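Putative uncharacterized protein (PDB 3TDG) is a dimeric thioredoxin-fold oxidoreductase of the DsbG type that probably acts as a reductase on the disulfides of other proteins. Local coordinates at residues 37-42 and 84-89; 53-58 and 101-106; 197-202 and 235-240. All coordinates share one frame; numbering follows the deposited sequence.

Interaction 1: 37-42 and 84-89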
ATOM      1  N   SER A  37     -26.522  -3.513 -18.768  1.00 41.90           N
ATOM      2  CA  SER A  37     -26.400  -4.778 -19.413  1.00 42.23           C
ATOM      3  C   SER A  37     -25.009  -4.987 -19.984  1.00 41.49           C
ATOM      4  O   SER A  37     -24.486  -6.064 -19.949  1.00 41.10           O
ATOM      5  CB  SER A  37     -27.497  -4.913 -20.451  1.00 42.52           C
ATOM      6  OG  SER A  37     -27.010  -5.422 -21.643  1.00 46.09           O
ATOM      7  N   VAL A  38     -24.400  -3.928 -20.461  1.00 40.44           N
ATOM      8  CA  VAL A  38     -23.056  -4.028 -20.942  1.00 39.78           C
ATOM      9  C   VAL A  38     -22.115  -4.412 -19.808  1.00 39.29           C
ATOM     10  O   VAL A  38     -21.253  -5.221 -19.976  1.00 38.92           O
ATOM     11  CB  VAL A  38     -22.605  -2.754 -21.612  1.00 39.90           C
ATOM     12  CG1 VAL A  38     -21.198  -2.846 -21.971  1.00 39.35           C
ATOM     13  CG2 VAL A  38     -23.417  -2.487 -22.816  1.00 39.79           C
ATOM     14  N   ILE A  39     -22.313  -3.845 -18.644  1.00 38.23           N
ATOM     15  CA  ILE A  39     -21.474  -4.169 -17.533  1.00 38.55           C
ATOM     16  C   ILE A  39     -21.743  -5.572 -17.046  1.00 38.33           C
ATOM     17  O   ILE A  39     -20.838  -6.307 -16.787  1.00 37.46           O
ATOM     18  CB  ILE A  39     -21.624  -3.176 -16.397  1.00 38.26           C
ATOM     19  CG1 ILE A  39     -20.913  -1.890 -16.745  1.00 38.87           C
ATOM     20  CG2 ILE A  39     -21.007  -3.698 -15.155  1.00 39.05           C
ATOM     21  CD1 ILE A  39     -21.362  -0.735 -15.959  1.00 40.43           C
ATOM     22  N   GLU A  40     -23.002  -5.936 -16.932  1.00 38.21           N
ATOM     23  CA  GLU A  40     -23.340  -7.256 -16.475  1.00 39.23           C
ATOM     24  C   GLU A  40     -22.689  -8.377 -17.267  1.00 38.96           C
ATOM     25  O   GLU A  40     -22.175  -9.274 -16.695  1.00 39.49           O
ATOM     26  CB  GLU A  40     -24.831  -7.449 -16.419  1.00 38.94           C
ATOM     27  CG  GLU A  40     -25.184  -8.525 -15.481  1.00 42.01           C
ATOM     28  CD  GLU A  40     -26.643  -8.768 -15.355  1.00 43.87           C
ATOM     29  OE1 GLU A  40     -27.402  -8.384 -16.234  1.00 45.41           O
ATOM     30  OE2 GLU A  40     -27.018  -9.356 -14.363  1.00 46.48           O
ATOM     31  N   LYS A  41     -22.710  -8.295 -18.581  1.00 38.84           N
ATOM     32  CA  LYS A  41     -22.177  -9.365 -19.438  1.00 39.82           C
ATOM     33  C   LYS A  41     -20.693  -9.618 -19.213  1.00 39.27           C
ATOM     34  O   LYS A  41     -20.244 -10.767 -19.277  1.00 38.69           O
ATOM     35  CB  LYS A  41     -22.335  -9.043 -20.927  1.00 39.91           C
ATOM     36  CG  LYS A  41     -23.710  -8.673 -21.372  1.00 44.23           C
ATOM     37  CD  LYS A  41     -23.639  -8.083 -22.808  1.00 50.17           C
ATOM     38  CE  LYS A  41     -24.221  -9.041 -23.843  1.00 53.21           C
ATOM     39  NZ  LYS A  41     -25.660  -9.351 -23.515  1.00 54.13           N
ATOM     40  N   GLN A  42     -19.926  -8.548 -19.001  1.00 38.56           N
ATOM     41  CA  GLN A  42     -18.485  -8.707 -18.858  1.00 39.06           C
ATOM     42  C   GLN A  42     -17.951  -8.612 -17.419  1.00 38.15           C
ATOM     43  O   GLN A  42     -16.754  -8.663 -17.206  1.00 38.73           O
ATOM     44  CB  GLN A  42     -17.712  -7.827 -19.866  1.00 39.85           C
ATOM     45  CG  GLN A  42     -18.129  -6.376 -19.902  1.00 42.97           C
ATOM     46  CD  GLN A  42     -17.664  -5.658 -21.174  1.00 46.17           C
ATOM     47  OE1 GLN A  42     -16.480  -5.395 -21.353  1.00 48.78           O
ATOM     48  NE2 GLN A  42     -18.605  -5.330 -22.047  1.00 47.24           N
ATOM     49  N   ASN A  84     -23.298   2.344 -24.451  1.00 45.68           N
ATOM     50  CA  ASN A  84     -22.412   1.321 -24.996  1.00 45.28           C
ATOM     51  C   ASN A  84     -20.926   1.515 -24.724  1.00 44.96           C
ATOM     52  O   ASN A  84     -20.129   0.625 -25.009  1.00 44.78           O
ATOM     53  CB  ASN A  84     -22.641   1.167 -26.500  1.00 45.43           C
ATOM     54  CG  ASN A  84     -23.894   0.370 -26.810  1.00 46.57           C
ATOM     55  OD1 ASN A  84     -24.174  -0.645 -26.166  1.00 46.52           O
ATOM     56  ND2 ASN A  84     -24.651   0.822 -27.795  1.00 46.83           N
ATOM     57  N   LEU A  85     -20.551   2.690 -24.221  1.00 44.10           N
ATOM     58  CA  LEU A  85     -19.166   2.979 -23.851  1.00 42.69           C
ATOM     59  C   LEU A  85     -19.153   3.535 -22.426  1.00 42.26           C
ATOM     60  O   LEU A  85     -19.914   4.438 -22.079  1.00 41.79           O
ATOM     61  CB  LEU A  85     -18.523   3.960 -24.845  1.00 43.16           C
ATOM     62  CG  LEU A  85     -17.125   4.527 -24.535  1.00 42.22           C
ATOM     63  CD1 LEU A  85     -16.043   3.440 -24.535  1.00 38.89           C
ATOM     64  CD2 LEU A  85     -16.791   5.629 -25.521  1.00 42.68           C
ATOM     65  N   ILE A  86     -18.304   2.954 -21.588  1.00 41.40           N
ATOM     66  CA  ILE A  86     -18.321   3.224 -20.170  1.00 39.67           C
ATOM     67  C   ILE A  86     -16.868   3.347 -19.744  1.00 39.80           C
ATOM     68  O   ILE A  86     -16.077   2.409 -19.920  1.00 38.99           O
ATOM     69  CB  ILE A  86     -19.029   2.071 -19.405  1.00 40.21           C
ATOM     70  CG1 ILE A  86     -20.530   2.049 -19.718  1.00 39.83           C
ATOM     71  CG2 ILE A  86     -18.810   2.188 -17.898  1.00 38.52           C
ATOM     72  CD1 ILE A  86     -21.144   0.673 -19.855  1.00 38.80           C
ATOM     73  N   ILE A  87     -16.523   4.506 -19.185  1.00 39.44           N
ATOM     74  CA  ILE A  87     -15.159   4.793 -18.754  1.00 38.90           C
ATOM     75  C   ILE A  87     -15.203   5.220 -17.295  1.00 39.05           C
ATOM     76  O   ILE A  87     -15.971   6.118 -16.933  1.00 38.48           O
ATOM     77  CB  ILE A  87     -14.520   5.909 -19.621  1.00 39.19           C
ATOM     78  CG1 ILE A  87     -14.528   5.489 -21.089  1.00 38.90           C
ATOM     79  CG2 ILE A  87     -13.072   6.202 -19.172  1.00 39.59           C
ATOM     80  CD1 ILE A  87     -14.465   6.649 -22.080  1.00 38.86           C
ATOM     81  N   GLY A  88     -14.399   4.572 -16.448  1.00 38.39           N
ATOM     82  CA  GLY A  88     -14.341   4.959 -15.039  1.00 38.56           C
ATOM     83  C   GLY A  88     -13.714   6.346 -14.871  1.00 39.17           C
ATOM     84  O   GLY A  88     -12.704   6.651 -15.517  1.00 38.73           O
ATOM     85  N   LEU A  89     -14.310   7.179 -14.021  1.00 39.91           N
ATOM     86  CA  LEU A  89     -13.744   8.492 -13.694  1.00 41.00           C
ATOM     87  C   LEU A  89     -12.709   8.366 -12.596  1.00 41.62           C
ATOM     88  O   LEU A  89     -12.785   7.474 -11.756  1.00 41.21           O
ATOM     89  CB  LEU A  89     -14.825   9.472 -13.241  1.00 41.47           C
ATOM     90  CG  LEU A  89     -15.560  10.320 -14.283  1.00 41.68           C
ATOM     91  CD1 LEU A  89     -16.640  11.126 -13.616  1.00 40.68           C
ATOM     92  CD2 LEU A  89     -14.582  11.234 -15.020  1.00 43.00           C
TER
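Ile-86 reaches from strand 85-88 with its CD1 methyl and sets it against two residues of helix 33-43. That one methyl lies 4.1 Å from Val-38 CG1. It is 4.0 Å from Ile-39 CG1. Ile-86 and Val-38 lie alongside with their ends pointing opposite ways, while Ile-39 crosses Ile-86 at a slant. Ile-86 CG1 stands anti to the carbonyl carbon (chi1 -69°), which directs CD1 to the helix. The CB of Ile-39 does not point straight at the strand; its outer atoms lean in, and Ile-39 CD1 also comes within 4.1 Å of Ile-86 CD1.

The second branch of Val-38 has a polar neighbour. Its CG2 is 3.9 Å from Asn-84 OD1, and the two side chains lie nearly perpendicular. The CB of Asn-84 faces away from the helix, but its amide end bends back. OD1 accepts a hydrogen bond from Asn-34 ND2, one turn before Val-38 on the helix, and ND2 bonds to Asp-82 OD1. Both ends of the amide are thus tied, which fixes its rotation beside Val-38.

This is a helix packed on an antiparallel sheet, within the N-terminal domain of the DsbG family. In this chain, strand 85-88 is the outermost strand on its side of the sheet. Ile-86 also packs on Leu-77 and Val-79 of the adjoining strand 74-79, so it touches both the helix and that strand. Ile-86 and Ile-87 pair antiparallel with a strand of the second subunit, which extends the sheet into the other chain. Gln-42, one turn beyond Val-38 on the helix, gives a weak hydrogen bond from NE2 to Val-38 O at 3.4 Å, and NE2 also bonds to Ser-95 O of the second subunit.

Interaction 2: 53-58 and 101-106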
ATOM      1  N   LYS A  53     -25.627  13.035 -14.683  1.00 53.23           N
ATOM      2  CA  LYS A  53     -25.399  14.472 -14.864  1.00 53.58           C
ATOM      3  C   LYS A  53     -24.767  14.760 -16.230  1.00 53.82           C
ATOM      4  O   LYS A  53     -23.910  14.000 -16.678  1.00 53.34           O
ATOM      5  CB  LYS A  53     -24.495  15.030 -13.760  1.00 53.53           C
ATOM      6  CG  LYS A  53     -25.127  15.099 -12.387  1.00 54.12           C
ATOM      7  CD  LYS A  53     -26.387  15.959 -12.397  1.00 55.50           C
ATOM      8  CE  LYS A  53     -27.172  15.766 -11.118  1.00 57.08           C
ATOM      9  NZ  LYS A  53     -26.258  15.894  -9.953  1.00 58.03           N
ATOM     10  N   PRO A  54     -25.101  15.856 -16.868  1.00 53.80           N
ATOM     11  CA  PRO A  54     -24.530  16.178 -18.168  1.00 54.17           C
ATOM     12  C   PRO A  54     -23.165  16.810 -18.076  1.00 54.65           C
ATOM     13  O   PRO A  54     -22.844  17.334 -17.054  1.00 54.79           O
ATOM     14  CB  PRO A  54     -25.511  17.192 -18.712  1.00 54.28           C
ATOM     15  CG  PRO A  54     -26.082  17.821 -17.540  1.00 53.90           C
ATOM     16  CD  PRO A  54     -26.130  16.813 -16.469  1.00 54.17           C
ATOM     17  N   LEU A  55     -22.382  16.761 -19.138  1.00 55.55           N
ATOM     18  CA  LEU A  55     -21.118  17.470 -19.195  1.00 56.56           C
ATOM     19  C   LEU A  55     -21.163  18.602 -20.204  1.00 57.57           C
ATOM     20  O   LEU A  55     -21.577  18.420 -21.319  1.00 57.62           O
ATOM     21  CB  LEU A  55     -19.989  16.544 -19.574  1.00 56.32           C
ATOM     22  CG  LEU A  55     -19.676  15.308 -18.762  1.00 55.87           C
ATOM     23  CD1 LEU A  55     -18.583  14.586 -19.453  1.00 55.33           C
ATOM     24  CD2 LEU A  55     -19.272  15.678 -17.401  1.00 54.66           C
ATOM     25  N   LYS A  56     -20.728  19.776 -19.791  1.00 58.46           N
ATOM     26  CA  LYS A  56     -20.711  20.928 -20.658  1.00 59.17           C
ATOM     27  C   LYS A  56     -19.829  20.611 -21.820  1.00 59.60           C
ATOM     28  O   LYS A  56     -19.965  21.129 -22.899  1.00 59.49           O
ATOM     29  CB  LYS A  56     -20.095  22.112 -19.941  1.00 59.51           C
ATOM     30  CG  LYS A  56     -20.673  22.430 -18.604  1.00 60.83           C
ATOM     31  CD  LYS A  56     -21.876  23.312 -18.731  1.00 63.18           C
ATOM     32  CE  LYS A  56     -22.122  24.109 -17.476  1.00 64.86           C
ATOM     33  NZ  LYS A  56     -23.547  24.449 -17.321  1.00 65.44           N
ATOM     34  N   SER A  57     -18.904  19.722 -21.562  1.00 59.68           N
ATOM     35  CA  SER A  57     -17.767  19.535 -22.394  1.00 60.19           C
ATOM     36  C   SER A  57     -18.006  18.536 -23.537  1.00 60.38           C
ATOM     37  O   SER A  57     -17.253  18.478 -24.491  1.00 60.41           O
ATOM     38  CB  SER A  57     -16.631  19.123 -21.486  1.00 60.07           C
ATOM     39  OG  SER A  57     -15.507  18.861 -22.234  1.00 60.91           O
ATOM     40  N   SER A  58     -19.077  17.774 -23.452  1.00 60.75           N
ATOM     41  CA  SER A  58     -19.430  16.873 -24.521  1.00 61.52           C
ATOM     42  C   SER A  58     -20.912  16.704 -24.666  1.00 61.84           C
ATOM     43  O   SER A  58     -21.637  16.773 -23.719  1.00 62.26           O
ATOM     44  CB  SER A  58     -18.837  15.511 -24.282  1.00 61.28           C
ATOM     45  OG  SER A  58     -19.439  14.591 -25.145  1.00 61.65           O
ATOM     46  N   VAL A 101     -14.747  20.030 -14.631  1.00 47.78           N
ATOM     47  CA  VAL A 101     -13.638  19.765 -13.696  1.00 47.24           C
ATOM     48  C   VAL A 101     -14.152  19.786 -12.258  1.00 47.56           C
ATOM     49  O   VAL A 101     -13.797  18.915 -11.433  1.00 46.68           O
ATOM     50  CB  VAL A 101     -12.462  20.796 -13.863  1.00 47.50           C
ATOM     51  CG1 VAL A 101     -11.389  20.603 -12.784  1.00 46.81           C
ATOM     52  CG2 VAL A 101     -11.853  20.706 -15.256  1.00 46.03           C
ATOM     53  N   GLN A 102     -15.006  20.774 -11.982  1.00 47.59           N
ATOM     54  CA  GLN A 102     -15.611  20.942 -10.671  1.00 47.92           C
ATOM     55  C   GLN A 102     -16.608  19.818 -10.356  1.00 47.36           C
ATOM     56  O   GLN A 102     -16.561  19.238  -9.267  1.00 46.76           O
ATOM     57  CB  GLN A 102     -16.303  22.304 -10.560  1.00 48.18           C
ATOM     58  CG  GLN A 102     -17.442  22.303  -9.555  1.00 51.44           C
ATOM     59  CD  GLN A 102     -17.832  23.677  -9.083  1.00 57.01           C
ATOM     60  OE1 GLN A 102     -18.273  24.531  -9.874  1.00 59.55           O
ATOM     61  NE2 GLN A 102     -17.685  23.906  -7.777  1.00 56.69           N
ATOM     62  N   LEU A 103     -17.519  19.550 -11.295  1.00 46.23           N
ATOM     63  CA  LEU A 103     -18.490  18.460 -11.142  1.00 45.78           C
ATOM     64  C   LEU A 103     -17.792  17.142 -10.787  1.00 44.84           C
ATOM     65  O   LEU A 103     -18.173  16.480  -9.822  1.00 45.12           O
ATOM     66  CB  LEU A 103     -19.317  18.273 -12.409  1.00 45.43           C
ATOM     67  CG  LEU A 103     -20.269  17.053 -12.393  1.00 46.84           C
ATOM     68  CD1 LEU A 103     -21.349  17.182 -11.331  1.00 44.98           C
ATOM     69  CD2 LEU A 103     -20.898  16.876 -13.769  1.00 47.60           C
ATOM     70  N   VAL A 104     -16.769  16.799 -11.566  1.00 43.66           N
ATOM     71  CA  VAL A 104     -15.983  15.590 -11.375  1.00 43.18           C
ATOM     72  C   VAL A 104     -15.286  15.591 -10.004  1.00 43.06           C
ATOM     73  O   VAL A 104     -15.310  14.581  -9.303  1.00 42.56           O
ATOM     74  CB  VAL A 104     -14.987  15.369 -12.562  1.00 43.32           C
ATOM     75  CG1 VAL A 104     -13.972  14.241 -12.277  1.00 42.64           C
ATOM     76  CG2 VAL A 104     -15.764  15.069 -13.851  1.00 43.29           C
ATOM     77  N   ALA A 105     -14.707  16.733  -9.619  1.00 42.41           N
ATOM     78  CA  ALA A 105     -14.052  16.871  -8.329  1.00 41.95           C
ATOM     79  C   ALA A 105     -15.008  16.629  -7.170  1.00 41.75           C
ATOM     80  O   ALA A 105     -14.680  15.873  -6.246  1.00 41.07           O
ATOM     81  CB  ALA A 105     -13.367  18.250  -8.192  1.00 42.40           C
ATOM     82  N   GLU A 106     -16.171  17.276  -7.219  1.00 41.54           N
ATOM     83  CA  GLU A 106     -17.228  17.094  -6.221  1.00 42.37           C
ATOM     84  C   GLU A 106     -17.701  15.636  -6.159  1.00 41.64           C
ATOM     85  O   GLU A 106     -17.941  15.091  -5.081  1.00 40.43           O
ATOM     86  CB  GLU A 106     -18.441  17.977  -6.551  1.00 42.70           C
ATOM     87  CG  GLU A 106     -18.249  19.467  -6.253  1.00 47.05           C
ATOM     88  CD  GLU A 106     -19.220  20.386  -6.998  1.00 52.93           C
ATOM     89  OE1 GLU A 106     -19.194  21.613  -6.719  1.00 55.93           O
ATOM     90  OE2 GLU A 106     -19.991  19.903  -7.865  1.00 56.12           O
TER
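The end of strand 48-54 and the type I turn from Leu-55 to Ser-58 run past helix 98-129, with the CA atoms of Leu-55 and Leu-103 8.5 Å apart. Leu-103 makes the contact from the helix side, and its CD2 methyl does the touching. It is 4.0 Å from Lys-53 CB and 3.8 Å from Pro-54 O. Leu-55 CD2 approaches the same methyl at 4.2 Å, and the two leucines meet roughly square to each other. The methyl is therefore met by an aliphatic carbon, a backbone carbonyl and a second methyl. Leu-103 gets there with CG anti to its backbone N (chi1 174°).

Lys-53 contributes its CB; its ammonium end forms a salt bridge with Glu-51. Leu-55 is buried, whereas Lys-53 and Pro-54 lie at the exposed border. No hydrogen bond joins the two segments; Asp-100, just before 101-106 on the helix, accepts from Lys-56 N through OD1, which ties the turn to the helix. Ser-57 and Ser-58 pack on Leu-85 of the second subunit.

In the fold, the contact sets the first part of the long helix 98-129 beside strand 48-54, outermost on its side of the N-terminal sheet within this chain. Leu-103 also touches Met-63 on the adjoining strand 62-67, and Val-104 packs on Phe-93 of strand 93-95.

Interaction 3: 197-202 and 235-240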
ATOM      1  N   ILE A 197     -15.110 -13.465  33.660  1.00 36.80           N
ATOM      2  CA  ILE A 197     -16.406 -13.245  33.050  1.00 36.07           C
ATOM      3  C   ILE A 197     -16.754 -14.375  32.055  1.00 36.25           C
ATOM      4  O   ILE A 197     -17.887 -14.861  32.050  1.00 36.59           O
ATOM      5  CB  ILE A 197     -16.552 -11.798  32.437  1.00 36.89           C
ATOM      6  CG1 ILE A 197     -16.846 -10.774  33.551  1.00 36.66           C
ATOM      7  CG2 ILE A 197     -17.725 -11.736  31.423  1.00 35.12           C
ATOM      8  CD1 ILE A 197     -16.419  -9.335  33.242  1.00 34.61           C
ATOM      9  N   GLN A 198     -15.797 -14.785  31.226  1.00 36.64           N
ATOM     10  CA  GLN A 198     -16.020 -15.884  30.263  1.00 37.52           C
ATOM     11  C   GLN A 198     -16.375 -17.163  31.043  1.00 38.33           C
ATOM     12  O   GLN A 198     -17.319 -17.877  30.694  1.00 38.05           O
ATOM     13  CB  GLN A 198     -14.764 -16.142  29.409  1.00 36.75           C
ATOM     14  CG  GLN A 198     -14.522 -15.137  28.272  1.00 37.32           C
ATOM     15  CD  GLN A 198     -15.698 -15.067  27.331  1.00 35.27           C
ATOM     16  OE1 GLN A 198     -16.143 -16.084  26.821  1.00 37.26           O
ATOM     17  NE2 GLN A 198     -16.245 -13.877  27.141  1.00 33.93           N
ATOM     18  N   GLU A 199     -15.604 -17.447  32.093  1.00 39.23           N
ATOM     19  CA  GLU A 199     -15.836 -18.660  32.903  1.00 41.15           C
ATOM     20  C   GLU A 199     -17.196 -18.613  33.561  1.00 40.79           C
ATOM     21  O   GLU A 199     -17.951 -19.566  33.505  1.00 40.66           O
ATOM     22  CB  GLU A 199     -14.731 -18.820  33.945  1.00 41.49           C
ATOM     23  CG  GLU A 199     -14.889 -20.013  34.899  1.00 46.37           C
ATOM     24  CD  GLU A 199     -13.661 -20.162  35.795  1.00 51.09           C
ATOM     25  OE1 GLU A 199     -13.428 -19.278  36.646  1.00 52.64           O
ATOM     26  OE2 GLU A 199     -12.901 -21.139  35.617  1.00 55.04           O
ATOM     27  N   GLU A 200     -17.523 -17.469  34.152  1.00 41.41           N
ATOM     28  CA  GLU A 200     -18.771 -17.331  34.868  1.00 41.87           C
ATOM     29  C   GLU A 200     -19.990 -17.349  33.929  1.00 41.57           C
ATOM     30  O   GLU A 200     -21.040 -17.891  34.298  1.00 41.60           O
ATOM     31  CB  GLU A 200     -18.709 -16.073  35.753  1.00 43.13           C
ATOM     32  CG  GLU A 200     -19.945 -15.805  36.569  1.00 47.79           C
ATOM     33  CD  GLU A 200     -19.736 -15.979  38.074  1.00 54.00           C
ATOM     34  OE1 GLU A 200     -19.004 -15.151  38.681  1.00 54.45           O
ATOM     35  OE2 GLU A 200     -20.316 -16.943  38.641  1.00 56.81           O
ATOM     36  N   MET A 201     -19.857 -16.779  32.721  1.00 40.42           N
ATOM     37  CA  MET A 201     -20.942 -16.834  31.725  1.00 40.22           C
ATOM     38  C   MET A 201     -21.216 -18.257  31.208  1.00 39.13           C
ATOM     39  O   MET A 201     -22.363 -18.614  30.996  1.00 38.68           O
ATOM     40  CB  MET A 201     -20.674 -15.900  30.527  1.00 40.62           C
ATOM     41  CG  MET A 201     -20.944 -14.411  30.824  1.00 42.91           C
ATOM     42  SD  MET A 201     -22.615 -14.076  31.474  1.00 48.75           S
ATOM     43  CE  MET A 201     -22.274 -12.535  32.323  1.00 48.72           C
ATOM     44  N   ALA A 202     -20.157 -19.034  30.984  1.00 38.46           N
ATOM     45  CA  ALA A 202     -20.287 -20.465  30.637  1.00 39.00           C
ATOM     46  C   ALA A 202     -21.132 -21.226  31.671  1.00 39.41           C
ATOM     47  O   ALA A 202     -22.092 -21.915  31.300  1.00 40.09           O
ATOM     48  CB  ALA A 202     -18.893 -21.120  30.460  1.00 37.95           C
ATOM     49  N   GLU A 235      -6.519 -20.508  33.059  1.00 65.56           N
ATOM     50  CA  GLU A 235      -5.413 -20.252  32.127  1.00 64.84           C
ATOM     51  C   GLU A 235      -5.843 -20.262  30.674  1.00 63.54           C
ATOM     52  O   GLU A 235      -5.468 -19.374  29.901  1.00 63.14           O
ATOM     53  CB  GLU A 235      -4.320 -21.307  32.303  1.00 65.33           C
ATOM     54  CG  GLU A 235      -2.918 -20.764  32.126  1.00 67.93           C
ATOM     55  CD  GLU A 235      -2.346 -20.219  33.429  1.00 71.31           C
ATOM     56  OE1 GLU A 235      -1.467 -19.329  33.369  1.00 72.96           O
ATOM     57  OE2 GLU A 235      -2.776 -20.684  34.515  1.00 72.56           O
ATOM     58  N   ASP A 236      -6.594 -21.306  30.318  1.00 62.18           N
ATOM     59  CA  ASP A 236      -7.173 -21.495  28.990  1.00 60.85           C
ATOM     60  C   ASP A 236      -7.966 -20.260  28.547  1.00 59.33           C
ATOM     61  O   ASP A 236      -7.776 -19.749  27.437  1.00 58.76           O
ATOM     62  CB  ASP A 236      -8.091 -22.727  28.994  1.00 61.27           C
ATOM     63  CG  ASP A 236      -9.052 -22.756  30.205  1.00 63.26           C
ATOM     64  OD1 ASP A 236      -8.688 -22.273  31.311  1.00 65.05           O
ATOM     65  OD2 ASP A 236     -10.184 -23.274  30.057  1.00 64.67           O
ATOM     66  N   LEU A 237      -8.835 -19.774  29.430  1.00 57.07           N
ATOM     67  CA  LEU A 237      -9.695 -18.655  29.093  1.00 55.31           C
ATOM     68  C   LEU A 237      -8.915 -17.351  28.954  1.00 54.51           C
ATOM     69  O   LEU A 237      -9.268 -16.523  28.115  1.00 53.85           O
ATOM     70  CB  LEU A 237     -10.850 -18.524  30.083  1.00 54.68           C
ATOM     71  CG  LEU A 237     -11.858 -19.678  30.041  1.00 54.75           C
ATOM     72  CD1 LEU A 237     -12.893 -19.505  31.106  1.00 53.11           C
ATOM     73  CD2 LEU A 237     -12.537 -19.833  28.682  1.00 55.08           C
ATOM     74  N   ARG A 238      -7.848 -17.181  29.739  1.00 53.67           N
ATOM     75  CA  ARG A 238      -7.039 -15.967  29.634  1.00 53.60           C
ATOM     76  C   ARG A 238      -6.403 -15.862  28.254  1.00 52.71           C
ATOM     77  O   ARG A 238      -6.400 -14.788  27.666  1.00 52.79           O
ATOM     78  CB  ARG A 238      -5.975 -15.840  30.729  1.00 54.09           C
ATOM     79  CG  ARG A 238      -5.618 -14.361  31.041  1.00 57.31           C
ATOM     80  CD  ARG A 238      -4.112 -14.075  31.244  1.00 62.09           C
ATOM     81  NE  ARG A 238      -3.380 -15.229  31.775  1.00 66.54           N
ATOM     82  CZ  ARG A 238      -2.422 -15.886  31.119  1.00 68.16           C
ATOM     83  NH1 ARG A 238      -2.049 -15.491  29.902  1.00 69.12           N
ATOM     84  NH2 ARG A 238      -1.825 -16.935  31.683  1.00 68.22           N
ATOM     85  N   THR A 239      -5.899 -16.979  27.732  1.00 51.49           N
ATOM     86  CA  THR A 239      -5.349 -17.032  26.374  1.00 50.20           C
ATOM     87  C   THR A 239      -6.406 -16.721  25.300  1.00 48.88           C
ATOM     88  O   THR A 239      -6.129 -15.991  24.349  1.00 48.70           O
ATOM     89  CB  THR A 239      -4.699 -18.404  26.088  1.00 50.45           C
ATOM     90  OG1 THR A 239      -3.785 -18.715  27.145  1.00 52.61           O
ATOM     91  CG2 THR A 239      -3.942 -18.396  24.754  1.00 50.19           C
ATOM     92  N   LYS A 240      -7.602 -17.283  25.457  1.00 47.14           N
ATOM     93  CA  LYS A 240      -8.728 -16.990  24.574  1.00 46.02           C
ATOM     94  C   LYS A 240      -9.079 -15.487  24.608  1.00 44.98           C
ATOM     95  O   LYS A 240      -9.284 -14.856  23.557  1.00 43.52           O
ATOM     96  CB  LYS A 240      -9.946 -17.827  24.962  1.00 46.00           C
ATOM     97  CG  LYS A 240     -11.053 -17.740  23.952  1.00 46.61           C
ATOM     98  CD  LYS A 240     -12.340 -18.344  24.453  1.00 48.82           C
ATOM     99  CE  LYS A 240     -13.168 -18.801  23.257  1.00 49.56           C
ATOM    100  NZ  LYS A 240     -14.555 -19.189  23.614  1.00 52.25           N
TER
HETATM  101  O   HOH W   1     -15.030 -18.370  26.175  1.00 47.89           O
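Leu-237 presses its CD1 methyl onto the backbone of helix 188-206 between Gln-198 and Glu-199. CD1 is 3.5 Å from Glu-199 CB and also 3.5 Å from Glu-199 N. It lies 4.2 Å from Gln-198 CB. CG of Leu-237 is anti to the carbonyl carbon (chi1 -67°), and the chain then extends (chi2 176°), which points CD1 outward from its own helix to the other. Of the Glu-199 side chain, CB comes nearest to the leucine. Its chain runs on past the methyl, so the carboxylate lies farther from it than CB does. Glu-199 OE2 stays 6.1 Å from Asp-236 OD1, two groups that are probably both negative, with their oxygens not in contact. Pro-234, just before helix 235-249, touches Glu-199.

A water bridges the helices on the Gln-198 side. It donates to Gln-198 OE1 at 2.6 Å and accepts from Lys-240 NZ at 2.7 Å. Lys-240 gets there with a fully extended chain. Both groups have further partners: Lys-240 NZ forms a salt bridge with Asp-134, and Gln-198 NE2 bonds to Tyr-135 O. The segment leading into strand 137-139 thus holds both ends of the water bridge.

This is helix-on-helix packing in the C-terminal thioredoxin-fold part of the protein. Helix 188-206 faces strand 137-139 through Ile-197 and Met-201, both of which touch Ile-137. Helix 235-249 lies against the other helix at Gln-198 and Glu-199.

Further out, the first turn of helix 235-249 is held by its own side chains. Arg-238 NH2 meets Glu-235 OE1 at the in-plane edge of the guanidinium, at 2.9 Å. Arg-238 also forms salt bridges with Glu-233 and Glu-242. Glu-235 O accepts from both Thr-239 N and Thr-239 OG1, which reach it from opposite faces of the carbonyl plane.

Interactions 1 and 2 belong to the N-terminal domain and reach the same antiparallel sheet at its two outermost strands. Their centres are 19 Å apart, and they touch where Leu-89 CD1 meets Val-104 CG2 at 4.0 Å. Their segments alternate along the chain, and both border the second subunit. Interaction 1 is largely buried and apolar. Interaction 2 is partly exposed and includes a carbonyl and a lysine chain. Interaction 3 lies across the chain's centre, its own centre about 53 Å from that of interaction 1 and about 58 Å from interaction 2's. It joins two helices, is partly buried, and adds a bridging water to its apolar contact. No other chain of the assembly touches its two segments.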